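Local coordinates for protein 5-ketofructose reductase (Gluconobacter sp., PDB 7COK) that reduces 5-ketofructose, probably to fructose with a nicotinamide cofactor as hydride donor, as a novel class of the shikimate dehydrogenase family, at residues R126-A132 and H150-N155; D108-L113 and A138-L143; N93-I97 and E261-G265. All coordinates share one frame. Numbering follows the deposited sequence.

Contact 1: R126-A132 and H150-N155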
ATOM      1  N   ARG A 126       1.727  39.461  17.617  1.00 15.36           N
ATOM      2  CA  ARG A 126       3.176  39.475  17.762  1.00 15.43           C
ATOM      3  C   ARG A 126       3.622  38.155  18.369  1.00 14.91           C
ATOM      4  O   ARG A 126       3.164  37.738  19.445  1.00 14.67           O
ATOM      5  CB  ARG A 126       3.621  40.664  18.601  1.00 17.19           C
ATOM      6  CG  ARG A 126       3.107  41.965  18.018  1.00 18.45           C
ATOM      7  CD  ARG A 126       3.571  43.177  18.797  1.00 19.01           C
ATOM      8  NE  ARG A 126       5.026  43.360  18.763  1.00 20.35           N
ATOM      9  CZ  ARG A 126       5.709  44.011  17.820  1.00 20.62           C
ATOM     10  NH1 ARG A 126       7.030  44.100  17.930  1.00 21.96           N
ATOM     11  NH2 ARG A 126       5.094  44.560  16.776  1.00 22.52           N
ATOM     12  N   VAL A 127       4.513  37.482  17.643  1.00 14.14           N
ATOM     13  CA  VAL A 127       4.859  36.087  17.887  1.00 13.68           C
ATOM     14  C   VAL A 127       6.360  35.916  18.130  1.00 13.23           C
ATOM     15  O   VAL A 127       7.175  36.549  17.447  1.00 13.66           O
ATOM     16  CB  VAL A 127       4.509  35.207  16.667  1.00 13.52           C
ATOM     17  CG1 VAL A 127       4.773  33.732  16.953  1.00 14.19           C
ATOM     18  CG2 VAL A 127       3.059  35.390  16.218  1.00 13.80           C
ATOM     19  N   VAL A 128       6.711  35.047  19.082  1.00 12.58           N
ATOM     20  CA  VAL A 128       8.097  34.616  19.310  1.00 12.92           C
ATOM     21  C   VAL A 128       8.215  33.124  19.039  1.00 12.33           C
ATOM     22  O   VAL A 128       7.459  32.325  19.625  1.00 12.62           O
ATOM     23  CB  VAL A 128       8.590  34.914  20.747  1.00 13.61           C
ATOM     24  CG1 VAL A 128       9.950  34.262  21.002  1.00 14.47           C
ATOM     25  CG2 VAL A 128       8.715  36.407  20.955  1.00 15.02           C
ATOM     26  N   ILE A 129       9.172  32.747  18.183  1.00 11.60           N
ATOM     27  CA  ILE A 129       9.448  31.343  17.887  1.00 11.45           C
ATOM     28  C   ILE A 129      10.832  31.022  18.414  1.00 11.04           C
ATOM     29  O   ILE A 129      11.825  31.662  18.029  1.00 11.80           O
ATOM     30  CB  ILE A 129       9.412  31.060  16.372  1.00 11.15           C
ATOM     31  CG1 ILE A 129       8.076  31.516  15.779  1.00 11.83           C
ATOM     32  CG2 ILE A 129       9.772  29.581  16.099  1.00 11.83           C
ATOM     33  CD1 ILE A 129       7.971  31.259  14.281  1.00 12.44           C
ATOM     34  N   LEU A 130      10.897  30.066  19.331  1.00 11.36           N
ATOM     35  CA  LEU A 130      12.170  29.547  19.833  1.00 12.45           C
ATOM     36  C   LEU A 130      12.673  28.461  18.911  1.00 13.75           C
ATOM     37  O   LEU A 130      12.070  27.388  18.821  1.00 13.87           O
ATOM     38  CB  LEU A 130      12.056  28.990  21.266  1.00 13.26           C
ATOM     39  CG  LEU A 130      11.310  29.871  22.247  1.00 14.00           C
ATOM     40  CD1 LEU A 130      10.922  29.051  23.471  1.00 14.43           C
ATOM     41  CD2 LEU A 130      12.092  31.141  22.590  1.00 13.94           C
ATOM     42  N   GLY A 131      13.832  28.709  18.305  1.00 14.04           N
ATOM     43  CA  GLY A 131      14.474  27.758  17.389  1.00 15.43           C
ATOM     44  C   GLY A 131      14.295  28.156  15.939  1.00 16.12           C
ATOM     45  O   GLY A 131      13.340  28.863  15.608  1.00 19.15           O
ATOM     46  N   ALA A 132      15.213  27.706  15.081  1.00 17.48           N
ATOM     47  CA  ALA A 132      15.225  28.059  13.658  1.00 17.90           C
ATOM     48  C   ALA A 132      15.210  26.885  12.640  1.00 19.40           C
ATOM     49  O   ALA A 132      15.600  27.060  11.474  1.00 21.85           O
ATOM     50  CB  ALA A 132      16.405  28.989  13.378  1.00 16.63           C
ATOM     51  N   HIS A 150       4.127  40.530  13.489  1.00 15.45           N
ATOM     52  CA  HIS A 150       5.528  40.554  13.864  1.00 14.63           C
ATOM     53  C   HIS A 150       5.967  39.198  14.371  1.00 14.39           C
ATOM     54  O   HIS A 150       5.300  38.604  15.225  1.00 14.45           O
ATOM     55  CB  HIS A 150       5.769  41.622  14.944  1.00 15.09           C
ATOM     56  CG  HIS A 150       7.212  41.938  15.150  1.00 16.18           C
ATOM     57  ND1 HIS A 150       8.031  41.166  15.940  1.00 16.57           N
ATOM     58  CD2 HIS A 150       7.995  42.920  14.638  1.00 16.73           C
ATOM     59  CE1 HIS A 150       9.259  41.654  15.907  1.00 16.89           C
ATOM     60  NE2 HIS A 150       9.261  42.726  15.136  1.00 17.50           N
ATOM     61  N   ILE A 151       7.077  38.711  13.817  1.00 14.40           N
ATOM     62  CA  ILE A 151       7.582  37.387  14.164  1.00 14.19           C
ATOM     63  C   ILE A 151       9.048  37.509  14.514  1.00 13.92           C
ATOM     64  O   ILE A 151       9.854  37.948  13.688  1.00 14.49           O
ATOM     65  CB  ILE A 151       7.361  36.337  13.044  1.00 14.73           C
ATOM     66  CG1 ILE A 151       5.870  36.201  12.712  1.00 15.36           C
ATOM     67  CG2 ILE A 151       7.896  34.961  13.476  1.00 14.65           C
ATOM     68  CD1 ILE A 151       5.570  35.569  11.363  1.00 14.71           C
ATOM     69  N   THR A 152       9.374  37.088  15.725  1.00 13.01           N
ATOM     70  CA  THR A 152      10.750  37.116  16.242  1.00 13.29           C
ATOM     71  C   THR A 152      11.208  35.668  16.293  1.00 13.10           C
ATOM     72  O   THR A 152      10.513  34.829  16.880  1.00 13.73           O
ATOM     73  CB  THR A 152      10.852  37.759  17.651  1.00 13.72           C
ATOM     74  OG1 THR A 152      10.406  39.117  17.610  1.00 15.55           O
ATOM     75  CG2 THR A 152      12.314  37.755  18.151  1.00 14.31           C
ATOM     76  N   ILE A 153      12.345  35.369  15.662  1.00 13.48           N
ATOM     77  CA  ILE A 153      12.902  34.021  15.652  1.00 12.67           C
ATOM     78  C   ILE A 153      14.164  34.055  16.504  1.00 13.33           C
ATOM     79  O   ILE A 153      15.019  34.913  16.297  1.00 13.61           O
ATOM     80  CB  ILE A 153      13.193  33.500  14.221  1.00 13.07           C
ATOM     81  CG1 ILE A 153      11.926  33.577  13.356  1.00 13.67           C
ATOM     82  CG2 ILE A 153      13.656  32.058  14.278  1.00 12.65           C
ATOM     83  CD1 ILE A 153      11.767  34.862  12.567  1.00 14.61           C
ATOM     84  N   VAL A 154      14.223  33.178  17.496  1.00 12.88           N
ATOM     85  CA  VAL A 154      15.267  33.174  18.532  1.00 13.39           C
ATOM     86  C   VAL A 154      16.067  31.888  18.367  1.00 13.59           C
ATOM     87  O   VAL A 154      15.523  30.779  18.315  1.00 13.16           O
ATOM     88  CB  VAL A 154      14.670  33.308  19.979  1.00 13.19           C
ATOM     89  CG1 VAL A 154      15.756  33.483  21.031  1.00 14.60           C
ATOM     90  CG2 VAL A 154      13.745  34.501  20.079  1.00 14.24           C
ATOM     91  N   ASN A 155      17.376  32.037  18.183  1.00 14.54           N
ATOM     92  CA  ASN A 155      18.228  30.881  17.946  1.00 14.75           C
ATOM     93  C   ASN A 155      19.642  31.165  18.431  1.00 15.47           C
ATOM     94  O   ASN A 155      20.106  32.295  18.344  1.00 15.54           O
ATOM     95  CB  ASN A 155      18.257  30.565  16.440  1.00 15.30           C
ATOM     96  CG  ASN A 155      18.623  29.117  16.146  1.00 14.89           C
ATOM     97  OD1 ASN A 155      18.013  28.181  16.660  1.00 15.95           O
ATOM     98  ND2 ASN A 155      19.636  28.927  15.295  1.00 14.71           N
TER
HETATM   99  O   HOH W   1       7.653  39.272  17.833  1.00 17.40           O
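Strands 126-130 and 150-155 run side by side in the same direction, their axes 4.7 Å apart and 17° off parallel, with Arg126 opposite His150 and the pairs in step up to Leu130 and Val154. Five backbone hydrogen bonds join them, alternating as in any parallel pair: Val127 N to His150 O (2.8 Å), Thr152 N to Val127 O (2.8 Å), Ile129 N to Thr152 O (2.8 Å), Val154 N to Ile129 O (2.9 Å) and Gly131 N to Val154 O (2.7 Å). CA-H...O contacts fill in between, such as Val128 CA to Thr152 O at 3.4 Å.

The apolar packing splits by face. Val127, Ile129, Ile151 and Ile153 point to the face lined by helix 134-145, where Ile129 CD1 meets Ile151 CG2 at 3.8 Å. Val128, Leu130 and Val154 point the other way, with Val128 CG1 3.9 Å from Val154 CG2.

Polar groups gather where the strands begin. The Arg126 guanidinium lies flat on the His150 ring, centres 4.1 Å apart and planes at 23°. One water bonds Val127 O (2.8 Å), His150 ND1 (2.7 Å) and Thr152 OG1 (2.8 Å). At the other end Asn155 bonds through ND2 to the backbone of Asp157.

Gly131, at phi 103°, opens a sequence that fits the GxGxxA turn of Rossmann domains, and the strands are joined through helix 134-145 in a beta-alpha-beta unit. Backbone bonds thus fix the register along the whole pair, and the turn they lead to, at the C-terminal end of the parallel sheet, is where Rossmann domains bind their dinucleotide, as it probably does here.

Contact 2: D108-L113 and A138-L143; sequences DGKGFL and AIAVEL
Glu142, on helix 134-145, has the most to do here. With chi1 and chi2 both m (-64°), its side chain leaves the helix toward the turn of 108-113 and lies against the backbone of Gly109, CG 3.7 Å from Gly109 C. Its carboxylate takes a salt bridge from Lys110, NZ to OE1 3.2 Å, with a weak second bond from NZ to OE2 at 3.3 Å. OE2 also bonds Ser85 OG and, at 2.7 Å, a water that in turn accepts from Gly109 N at 2.8 Å.

Gly109 (phi -106°, psi -10°) sits directly on the helix, its CA 4.0 Å from that of Ile139; a CB would clash with Ala138 O. From Lys110 onward the chain is helical, with Leu113 N bonded to Gly109 O (3.2 Å). Helix 134-145, of which 138-143 is part, is the first crossover helix of the Rossmann domain, so this turn and the helix that follows it dock on its flank. Just ahead, Asp108 salt-bridges Lys72, a lysine-aspartate pairing resembling that of shikimate dehydrogenase active sites.

Ile139 (chi1 m, chi2 t) and Phe112 (chi1 t, 160°; chi2 75°) make the apolar half. Ile139 CG2 approaches Phe112 CD2 to 3.7 Å, and CG1 lies 3.9 Å from Gly109 CA. The edge of the Phe112 ring meets Leu143, CE2 to CG 3.9 Å, while both Phe112 and Ile139 also touch Ile195 of the parallel sheet.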
ATOM      1  N   ASP A 108       3.561  21.505   7.540  1.00 14.62           N
ATOM      2  CA  ASP A 108       4.374  21.472   8.762  1.00 15.38           C
ATOM      3  C   ASP A 108       4.131  22.657   9.693  1.00 14.82           C
ATOM      4  O   ASP A 108       4.446  22.587  10.883  1.00 16.88           O
ATOM      5  CB  ASP A 108       5.869  21.385   8.440  1.00 16.87           C
ATOM      6  CG  ASP A 108       6.291  20.002   7.986  1.00 18.80           C
ATOM      7  OD1 ASP A 108       5.551  19.031   8.232  1.00 20.69           O
ATOM      8  OD2 ASP A 108       7.387  19.870   7.404  1.00 20.34           O
ATOM      9  N   GLY A 109       3.568  23.738   9.164  1.00 15.22           N
ATOM     10  CA  GLY A 109       3.157  24.848  10.005  1.00 14.47           C
ATOM     11  C   GLY A 109       1.650  24.910  10.173  1.00 13.99           C
ATOM     12  O   GLY A 109       1.171  25.676  11.005  1.00 14.24           O
ATOM     13  N   LYS A 110       0.910  24.108   9.401  1.00 14.30           N
ATOM     14  CA  LYS A 110      -0.566  24.192   9.408  1.00 14.07           C
ATOM     15  C   LYS A 110      -1.198  23.481  10.603  1.00 14.20           C
ATOM     16  O   LYS A 110      -2.276  23.898  11.026  1.00 13.07           O
ATOM     17  CB  LYS A 110      -1.155  23.617   8.107  1.00 15.23           C
ATOM     18  CG  LYS A 110      -0.856  24.446   6.866  1.00 17.18           C
ATOM     19  CD  LYS A 110      -1.612  23.947   5.634  1.00 19.14           C
ATOM     20  CE  LYS A 110      -1.196  24.662   4.339  1.00 21.81           C
ATOM     21  NZ  LYS A 110      -1.379  26.140   4.373  1.00 23.68           N
ATOM     22  N   GLY A 111      -0.560  22.422  11.128  1.00 13.03           N
ATOM     23  CA  GLY A 111      -1.060  21.754  12.339  1.00 13.59           C
ATOM     24  C   GLY A 111      -1.066  22.745  13.484  1.00 13.89           C
ATOM     25  O   GLY A 111      -2.039  22.855  14.214  1.00 13.52           O
ATOM     26  N   PHE A 112       0.021  23.489  13.618  1.00 13.91           N
ATOM     27  CA  PHE A 112       0.126  24.515  14.644  1.00 13.34           C
ATOM     28  C   PHE A 112      -0.937  25.600  14.449  1.00 13.69           C
ATOM     29  O   PHE A 112      -1.607  25.983  15.416  1.00 13.86           O
ATOM     30  CB  PHE A 112       1.531  25.157  14.661  1.00 14.47           C
ATOM     31  CG  PHE A 112       1.541  26.492  15.332  1.00 14.38           C
ATOM     32  CD1 PHE A 112       1.463  26.577  16.729  1.00 15.15           C
ATOM     33  CD2 PHE A 112       1.500  27.671  14.579  1.00 15.31           C
ATOM     34  CE1 PHE A 112       1.419  27.818  17.365  1.00 15.46           C
ATOM     35  CE2 PHE A 112       1.429  28.905  15.200  1.00 16.75           C
ATOM     36  CZ  PHE A 112       1.381  28.985  16.585  1.00 16.34           C
ATOM     37  N   LEU A 113      -1.066  26.113  13.227  1.00 13.35           N
ATOM     38  CA  LEU A 113      -2.059  27.123  12.919  1.00 13.98           C
ATOM     39  C   LEU A 113      -3.478  26.678  13.250  1.00 13.49           C
ATOM     40  O   LEU A 113      -4.227  27.444  13.854  1.00 14.55           O
ATOM     41  CB  LEU A 113      -1.898  27.634  11.491  1.00 15.57           C
ATOM     42  CG  LEU A 113      -2.562  28.945  11.131  1.00 18.02           C
ATOM     43  CD1 LEU A 113      -1.847  30.106  11.827  1.00 19.17           C
ATOM     44  CD2 LEU A 113      -2.587  29.182   9.624  1.00 17.17           C
ATOM     45  N   ALA A 138       8.505  26.737   8.627  1.00 11.69           N
ATOM     46  CA  ALA A 138       7.119  26.554   8.175  1.00 11.52           C
ATOM     47  C   ALA A 138       6.101  27.292   9.033  1.00 11.37           C
ATOM     48  O   ALA A 138       5.166  27.904   8.497  1.00 11.44           O
ATOM     49  CB  ALA A 138       6.784  25.077   8.065  1.00 11.66           C
ATOM     50  N   ILE A 139       6.287  27.235  10.345  1.00 12.15           N
ATOM     51  CA  ILE A 139       5.410  27.926  11.295  1.00 11.61           C
ATOM     52  C   ILE A 139       5.456  29.448  11.044  1.00 12.01           C
ATOM     53  O   ILE A 139       4.424  30.092  10.980  1.00 12.32           O
ATOM     54  CB  ILE A 139       5.740  27.568  12.765  1.00 12.46           C
ATOM     55  CG1 ILE A 139       5.239  26.153  13.037  1.00 13.78           C
ATOM     56  CG2 ILE A 139       5.054  28.518  13.746  1.00 12.66           C
ATOM     57  CD1 ILE A 139       5.837  25.532  14.286  1.00 14.64           C
ATOM     58  N   ALA A 140       6.656  30.001  10.867  1.00 11.87           N
ATOM     59  CA  ALA A 140       6.807  31.434  10.581  1.00 11.52           C
ATOM     60  C   ALA A 140       6.077  31.834   9.285  1.00 11.62           C
ATOM     61  O   ALA A 140       5.327  32.806   9.262  1.00 12.06           O
ATOM     62  CB  ALA A 140       8.273  31.825  10.542  1.00 11.79           C
ATOM     63  N   VAL A 141       6.243  31.029   8.231  1.00 11.23           N
ATOM     64  CA  VAL A 141       5.558  31.327   6.965  1.00 12.52           C
ATOM     65  C   VAL A 141       4.051  31.269   7.139  1.00 13.37           C
ATOM     66  O   VAL A 141       3.361  32.170   6.673  1.00 13.46           O
ATOM     67  CB  VAL A 141       6.038  30.421   5.815  1.00 12.09           C
ATOM     68  CG1 VAL A 141       5.159  30.570   4.557  1.00 13.15           C
ATOM     69  CG2 VAL A 141       7.479  30.774   5.464  1.00 12.89           C
ATOM     70  N   GLU A 142       3.537  30.202   7.760  1.00 13.52           N
ATOM     71  CA  GLU A 142       2.085  30.066   7.894  1.00 13.60           C
ATOM     72  C   GLU A 142       1.467  31.201   8.723  1.00 13.58           C
ATOM     73  O   GLU A 142       0.404  31.732   8.396  1.00 12.99           O
ATOM     74  CB  GLU A 142       1.686  28.707   8.465  1.00 14.24           C
ATOM     75  CG  GLU A 142       2.038  27.497   7.596  1.00 15.54           C
ATOM     76  CD  GLU A 142       1.352  27.413   6.237  1.00 16.69           C
ATOM     77  OE1 GLU A 142       0.446  28.204   5.911  1.00 18.77           O
ATOM     78  OE2 GLU A 142       1.716  26.513   5.458  1.00 16.89           O
ATOM     79  N   LEU A 143       2.146  31.612   9.772  1.00 13.77           N
ATOM     80  CA  LEU A 143       1.680  32.739  10.574  1.00 13.42           C
ATOM     81  C   LEU A 143       1.672  34.041   9.779  1.00 13.30           C
ATOM     82  O   LEU A 143       0.708  34.818   9.858  1.00 13.89           O
ATOM     83  CB  LEU A 143       2.574  32.883  11.810  1.00 14.57           C
ATOM     84  CG  LEU A 143       2.300  32.000  13.024  1.00 15.39           C
ATOM     85  CD1 LEU A 143       3.549  32.016  13.860  1.00 16.51           C
ATOM     86  CD2 LEU A 143       1.144  32.565  13.828  1.00 15.82           C
TER
HETATM   87  O   HOH W   2       3.312  24.618   6.569  1.00 16.45           O

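Contact 3: N93-I97 and E261-G265; sequences NCVAI and EIWLG
This contact lies where the mixed sheet of the N-terminal, substrate-binding half is met by the end of helix 248-264, a helix from the C-terminal part of the chain. Residues 94-97 are extended, with phi from -142° to -102° and psi from 111° to 143°; Asn93, at -123°/-4°, breaks the pattern, and Asn93 and Cys94 both face His105 in a classic beta bulge. Residues 261-263 are helical, Gly265 N bonds Glu261 O at 3.0 Å, and Gly265 leaves the helix with positive phi (65°).

The nearest CA atoms are those of Ala96 and Trp263, 5.6 Å apart. Trp263 takes chi1 m (-65°) and chi2 -22°, which brings the end of the indole close to the strand. Its NE1 reaches Val95 O at 3.0 Å, but the angle at the hydrogen is 121°, so the bond is weak. Cys94, with chi1 t, directs SG to the same ring: 3.5 Å to Trp263 NE1 and 4.3 Å to the centroid of the five-membered ring, an oblique sulfur-aromatic contact 47° off the normal.

Ile262 (chi1 m, chi2 t) packs beside it, its CG2 3.9 Å from Ala96 CB and its CD1 4.4 Å from Cys94 SG. Ala96 CA lies 4.1 Å from Trp263 CD1. The Val95 side chain points away from the helix, to Phe65, Leu79 and Leu102, while Trp263 also touches Asn66 of the adjacent strand 64-67 and Thr11 of strand 9-15 beyond it. The two segments bury 213 Å² in all. This return of the chain, packing a helix's last turn on the N-terminal sheet, is consistent with the two-domain shikimate dehydrogenase fold.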
ATOM      1  N   ASN A  93       5.690  18.343   2.115  1.00 11.74           N
ATOM      2  CA  ASN A  93       5.522  17.136   2.898  1.00 12.75           C
ATOM      3  C   ASN A  93       4.203  16.423   2.607  1.00 12.05           C
ATOM      4  O   ASN A  93       3.985  15.377   3.173  1.00 12.31           O
ATOM      5  CB  ASN A  93       5.608  17.435   4.397  1.00 14.29           C
ATOM      6  CG  ASN A  93       4.407  18.221   4.890  1.00 14.94           C
ATOM      7  OD1 ASN A  93       4.189  19.344   4.472  1.00 17.06           O
ATOM      8  ND2 ASN A  93       3.626  17.631   5.767  1.00 17.84           N
ATOM      9  N   CYS A  94       3.332  16.994   1.768  1.00 11.50           N
ATOM     10  CA  CYS A  94       2.021  16.420   1.489  1.00 12.28           C
ATOM     11  C   CYS A  94       1.703  16.638   0.027  1.00 11.19           C
ATOM     12  O   CYS A  94       1.586  17.787  -0.436  1.00 12.18           O
ATOM     13  CB  CYS A  94       0.984  17.108   2.354  1.00 12.05           C
ATOM     14  SG  CYS A  94      -0.726  16.524   2.088  1.00 14.74           S
ATOM     15  N   VAL A  95       1.585  15.537  -0.694  1.00 10.34           N
ATOM     16  CA  VAL A  95       1.324  15.571  -2.137  1.00 11.34           C
ATOM     17  C   VAL A  95      -0.049  14.997  -2.405  1.00 11.43           C
ATOM     18  O   VAL A  95      -0.371  13.925  -1.926  1.00 12.84           O
ATOM     19  CB  VAL A  95       2.410  14.794  -2.942  1.00 11.24           C
ATOM     20  CG1 VAL A  95       2.085  14.774  -4.454  1.00 11.71           C
ATOM     21  CG2 VAL A  95       3.788  15.399  -2.697  1.00 11.64           C
ATOM     22  N   ALA A  96      -0.855  15.712  -3.182  1.00 11.80           N
ATOM     23  CA  ALA A  96      -2.116  15.194  -3.676  1.00 11.96           C
ATOM     24  C   ALA A  96      -1.928  14.771  -5.112  1.00 12.30           C
ATOM     25  O   ALA A  96      -1.175  15.425  -5.852  1.00 12.38           O
ATOM     26  CB  ALA A  96      -3.192  16.257  -3.612  1.00 12.88           C
ATOM     27  N   ILE A  97      -2.585  13.672  -5.488  1.00 13.09           N
ATOM     28  CA  ILE A  97      -2.642  13.175  -6.849  1.00 15.15           C
ATOM     29  C   ILE A  97      -4.085  13.352  -7.332  1.00 17.42           C
ATOM     30  O   ILE A  97      -5.017  12.700  -6.835  1.00 18.87           O
ATOM     31  CB  ILE A  97      -2.159  11.708  -7.009  1.00 14.83           C
ATOM     32  CG1 ILE A  97      -0.825  11.487  -6.268  1.00 14.55           C
ATOM     33  CG2 ILE A  97      -2.046  11.350  -8.491  1.00 15.35           C
ATOM     34  CD1 ILE A  97      -0.246  10.078  -6.352  1.00 15.02           C
ATOM     35  N   GLU A 261      -7.877  15.769   4.502  1.00 12.27           N
ATOM     36  CA  GLU A 261      -8.786  16.702   3.831  1.00 13.00           C
ATOM     37  C   GLU A 261      -8.321  17.021   2.413  1.00 13.22           C
ATOM     38  O   GLU A 261      -9.130  17.005   1.488  1.00 14.18           O
ATOM     39  CB  GLU A 261      -9.010  17.978   4.640  1.00 14.08           C
ATOM     40  CG  GLU A 261      -9.853  17.789   5.886  1.00 16.25           C
ATOM     41  CD  GLU A 261      -9.898  19.035   6.756  1.00 18.11           C
ATOM     42  OE1 GLU A 261      -9.025  19.938   6.639  1.00 21.94           O
ATOM     43  OE2 GLU A 261     -10.828  19.112   7.582  1.00 18.52           O
ATOM     44  N   ILE A 262      -7.024  17.266   2.253  1.00 13.50           N
ATOM     45  CA  ILE A 262      -6.434  17.543   0.927  1.00 14.34           C
ATOM     46  C   ILE A 262      -6.588  16.333   0.014  1.00 14.83           C
ATOM     47  O   ILE A 262      -6.945  16.476  -1.147  1.00 16.93           O
ATOM     48  CB  ILE A 262      -4.957  18.003   1.049  1.00 14.50           C
ATOM     49  CG1 ILE A 262      -4.899  19.417   1.666  1.00 13.62           C
ATOM     50  CG2 ILE A 262      -4.240  17.999  -0.308  1.00 14.50           C
ATOM     51  CD1 ILE A 262      -3.521  19.864   2.132  1.00 13.83           C
ATOM     52  N   TRP A 263      -6.299  15.150   0.536  1.00 14.16           N
ATOM     53  CA  TRP A 263      -6.322  13.930  -0.274  1.00 14.40           C
ATOM     54  C   TRP A 263      -7.698  13.429  -0.670  1.00 15.74           C
ATOM     55  O   TRP A 263      -7.904  12.957  -1.812  1.00 15.47           O
ATOM     56  CB  TRP A 263      -5.627  12.797   0.476  1.00 14.21           C
ATOM     57  CG  TRP A 263      -4.168  13.003   0.705  1.00 13.90           C
ATOM     58  CD1 TRP A 263      -3.318  13.818   0.004  1.00 14.35           C
ATOM     59  CD2 TRP A 263      -3.367  12.296   1.637  1.00 13.90           C
ATOM     60  NE1 TRP A 263      -2.044  13.699   0.501  1.00 15.89           N
ATOM     61  CE2 TRP A 263      -2.042  12.756   1.493  1.00 14.74           C
ATOM     62  CE3 TRP A 263      -3.648  11.337   2.618  1.00 14.77           C
ATOM     63  CZ2 TRP A 263      -0.990  12.278   2.290  1.00 15.98           C
ATOM     64  CZ3 TRP A 263      -2.622  10.856   3.399  1.00 15.63           C
ATOM     65  CH2 TRP A 263      -1.295  11.331   3.234  1.00 16.53           C
ATOM     66  N   LEU A 264      -8.635  13.488   0.277  1.00 16.30           N
ATOM     67  CA  LEU A 264      -9.877  12.715   0.148  1.00 17.10           C
ATOM     68  C   LEU A 264     -11.143  13.485   0.408  1.00 16.39           C
ATOM     69  O   LEU A 264     -12.240  12.926   0.285  1.00 16.84           O
ATOM     70  CB  LEU A 264      -9.846  11.510   1.090  1.00 20.01           C
ATOM     71  CG  LEU A 264      -8.989  10.356   0.595  1.00 21.07           C
ATOM     72  CD1 LEU A 264      -8.796   9.372   1.729  1.00 21.89           C
ATOM     73  CD2 LEU A 264      -9.624   9.708  -0.630  1.00 21.15           C
ATOM     74  N   GLY A 265     -11.021  14.749   0.796  1.00 15.17           N
ATOM     75  CA  GLY A 265     -12.190  15.571   1.101  1.00 14.84           C
ATOM     76  C   GLY A 265     -12.999  15.121   2.308  1.00 15.37           C
ATOM     77  O   GLY A 265     -14.189  15.400   2.366  1.00 16.35           O
TER

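How the contacts relate
Starting from the N terminus, the first of the contact segments is 93-97, on strand 94-98, and its partner arrives only at 261-265, so contact 3 closes the longest loop and encloses the other two. Inside it, 108-113 leads into strand 126-130, then helix 134-145 and strand 150-155. Contact 2 joins 108-113 to 138-143 and contact 1 joins 126-132 to 150-155, so their loops cross. These two touch: Val127 CG1 is 3.7 Å from Leu143 CD1. Contacts 2 and 3 meet at Asp108 OD1 and Asn93 ND2, 3.4 Å apart, although their centres are about 17 Å apart. Contact 2 thus lies between Rossmann sheet and N-terminal sheet.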